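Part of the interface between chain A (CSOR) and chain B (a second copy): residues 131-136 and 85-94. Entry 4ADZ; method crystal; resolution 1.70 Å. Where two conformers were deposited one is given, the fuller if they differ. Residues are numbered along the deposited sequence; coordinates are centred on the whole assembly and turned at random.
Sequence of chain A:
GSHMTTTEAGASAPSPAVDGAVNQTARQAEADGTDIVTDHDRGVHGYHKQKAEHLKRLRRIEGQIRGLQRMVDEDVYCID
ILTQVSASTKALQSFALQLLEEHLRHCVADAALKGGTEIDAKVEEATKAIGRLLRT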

# COMPACT_ATOMS: atom_id res chain seq x y z
N GLY A 131 -0.24 9.08 6.53
CA GLY A 131 0.34 9.20 5.17
C GLY A 131 1.55 8.30 4.98
O GLY A 131 1.66 7.60 3.96
N ARG A 132 2.41 8.22 5.99
CA ARG A 132 3.63 7.44 5.89
C ARG A 132 3.24 5.94 5.87
O ARG A 132 3.79 5.16 5.06
CB ARG A 132 4.59 7.85 7.00
CG ARG A 132 5.82 6.98 7.19
CD ARG A 132 6.93 7.23 6.20
NE ARG A 132 7.94 6.19 6.42
CZ ARG A 132 8.85 5.75 5.56
NH1 ARG A 132 9.00 6.27 4.34
NH2 ARG A 132 9.65 4.75 5.98
N LEU A 133 2.28 5.56 6.70
CA LEU A 133 1.68 4.22 6.70
C LEU A 133 1.08 3.84 5.35
O LEU A 133 1.29 2.70 4.85
CB LEU A 133 0.61 4.10 7.78
CG LEU A 133 -0.10 2.77 8.08
CD1 LEU A 133 0.88 1.63 8.27
CD2 LEU A 133 -0.94 2.92 9.35
N LEU A 134 0.38 4.77 4.74
CA LEU A 134 -0.18 4.51 3.42
C LEU A 134 0.83 4.23 2.31
O LEU A 134 0.50 3.58 1.32
CB LEU A 134 -1.16 5.62 3.04
CG LEU A 134 -2.48 5.73 3.86
CD1 LEU A 134 -3.25 6.94 3.35
CD2 LEU A 134 -3.34 4.47 3.87
N ARG A 135 2.04 4.75 2.45
CA ARG A 135 3.09 4.65 1.46
C ARG A 135 3.87 3.36 1.59
O ARG A 135 4.83 3.15 0.83
CB ARG A 135 4.09 5.79 1.60
CG ARG A 135 3.70 7.08 0.95
CD ARG A 135 4.87 8.06 1.00
NE ARG A 135 5.07 8.68 2.32
CZ ARG A 135 4.32 9.68 2.83
NH1 ARG A 135 3.29 10.19 2.15
NH2 ARG A 135 4.61 10.17 4.02
N THR A 136 3.49 2.54 2.57
CA THR A 136 3.87 1.13 2.59
C THR A 136 2.60 0.33 2.23
O THR A 136 2.33 -0.74 2.77
CB THR A 136 4.49 0.68 3.94
OG1 THR A 136 5.12 1.79 4.64
CG2 THR A 136 5.49 -0.40 3.71
OXT THR A 136 1.78 0.73 1.37
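Chain B (85-94) VSASTKALQS

Residues 85-94 of chain B form an unbroken stretch of helix, with phi between -58° and -69° and psi between -38° and -46° where the backbone bonds follow the i to i+4 pattern: T89(B) N lies 2.9 Å from V85(B) O, and S94(B) N closes the series at 3.0 Å from K90(B) O. Against it lies the last turn of a chain A helix, which runs through L134(A) and gives way to the chain terminus. The CA atoms fix the register and direction. L133(A) CA is 5.8 Å from S86(B) CA and T136(A) CA is 5.9 Å from K90(B) CA, so both stretches advance the same way, three residues of chain A matching four of chain B. Together the two surfaces bury 394 Å².

G131(A) is helical but makes no contact with the chain B stretch. The contact begins at R132(A), whose CA-to-CB bond points sideways while the end of its side chain comes nearer. With chi1 at 170° (t), chi2 at 79° (p) and chi3 at -173° (t), the chain reaches along the chain B helix: CG packs 3.6 Å from S86(B) CB, and farther out NH2 stands 3.8 Å from A87(B) N and 3.8 Å from K90(B) CD. Both of these last atoms lie at the guanidinium edge, near its plane. The aliphatic part of the lysine thus meets the arginine, and the contact is one of packing.

L133(A) also directs its CA-to-CB bond sideways. Its backbone N is 3.8 Å from S86(B) OG, and its CB is 4.4 Å from the same oxygen. S86(B) points toward chain A, and its CA is 5.8 Å from L133(A) CA. L134(A) points away and takes no part. R135(A) is nearly as detached: its closest approach is from the backbone, with O 4.4 Å from Q93(B) OE1, while its side chain comes no closer than 7.1 Å, from R135(A) CB to Q93(B) OE1.

T136(A), the C-terminal residue, points toward chain B and has 101 Å² covered, the largest share of any residue in the pairing. T136(A) N is hydrogen-bonded to L133(A) O at 3.2 Å, within chain A. Its OG1 donates a weak hydrogen bond, 3.1 Å long, to T89(B) OG1. That threonine hydroxyl in turn donates to S86(B) O at 2.9 Å, a bond within its own helix, consistent with its acting as acceptor toward chain A. T136(A) CG2 is tightly enclosed, lying 2.9 Å from T89(B) OG1, 3.4 Å from K90(B) N and 2.8 Å from Q93(B) OE1; the first and last are short for carbon-oxygen contacts. The chi1 of T136(A), -27°, falls between wells. The carboxylate also approaches the glutamine, with T136(A) O 3.2 Å from Q93(B) NE2.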

# COMPACT_ATOMS: atom_id res chain seq x y z
N VAL B 85 7.60 1.40 12.66
CA VAL B 85 6.77 0.35 11.99
C VAL B 85 6.88 0.57 10.46
O VAL B 85 7.07 -0.40 9.66
CB VAL B 85 5.33 0.27 12.44
CG1 VAL B 85 4.42 -0.69 11.54
CG2 VAL B 85 5.22 -0.11 13.94
N SER B 86 6.75 1.82 10.01
CA SER B 86 6.73 2.12 8.60
C SER B 86 8.10 1.83 8.01
O SER B 86 8.21 1.25 6.91
CB SER B 86 6.29 3.61 8.38
OG SER B 86 4.91 3.74 8.69
N ALA B 87 9.17 2.13 8.73
CA ALA B 87 10.47 1.78 8.27
C ALA B 87 10.63 0.25 8.10
O ALA B 87 11.29 -0.17 7.13
CB ALA B 87 11.57 2.33 9.16
N SER B 88 10.11 -0.51 9.03
CA SER B 88 10.23 -1.99 8.98
C SER B 88 9.39 -2.56 7.84
O SER B 88 9.84 -3.44 7.11
CB SER B 88 9.79 -2.59 10.29
OG SER B 88 10.57 -2.02 11.34
N THR B 89 8.22 -2.02 7.61
CA THR B 89 7.36 -2.48 6.48
C THR B 89 8.04 -2.15 5.16
O THR B 89 8.08 -2.98 4.23
CB THR B 89 5.90 -1.93 6.57
OG1 THR B 89 5.88 -0.50 6.54
CG2 THR B 89 5.21 -2.41 7.83
N LYS B 90 8.60 -0.95 5.07
CA LYS B 90 9.35 -0.56 3.88
C LYS B 90 10.49 -1.50 3.60
O LYS B 90 10.67 -1.89 2.43
CB LYS B 90 9.78 0.92 3.97
CG LYS B 90 10.67 1.44 2.86
CD LYS B 90 11.37 2.77 3.20
CE LYS B 90 12.12 3.35 2.01
NZ LYS B 90 11.19 3.62 0.88
N ALA B 91 11.24 -1.90 4.63
CA ALA B 91 12.37 -2.82 4.46
C ALA B 91 11.91 -4.20 3.97
O ALA B 91 12.53 -4.82 3.11
CB ALA B 91 13.14 -3.00 5.76
N LEU B 92 10.80 -4.63 4.52
CA LEU B 92 10.20 -5.94 4.07
C LEU B 92 9.78 -5.87 2.60
O LEU B 92 9.95 -6.86 1.87
CB LEU B 92 9.02 -6.35 4.95
CG LEU B 92 9.40 -7.02 6.26
CD1 LEU B 92 8.30 -6.89 7.28
CD2 LEU B 92 9.87 -8.51 6.11
N GLN B 93 9.21 -4.75 2.21
CA GLN B 93 8.77 -4.55 0.81
C GLN B 93 9.97 -4.54 -0.12
O GLN B 93 9.95 -5.19 -1.20
CB GLN B 93 7.95 -3.30 0.65
CG GLN B 93 6.57 -3.38 1.28
CD GLN B 93 5.79 -2.06 1.12
OE1 GLN B 93 6.37 -0.96 1.10
NE2 GLN B 93 4.50 -2.17 0.86
N SER B 94 11.06 -3.91 0.31
CA SER B 94 12.25 -3.81 -0.49
C SER B 94 12.84 -5.21 -0.65
O SER B 94 13.30 -5.53 -1.73
CB SER B 94 13.31 -2.89 0.12
OG SER B 94 14.56 -2.98 -0.58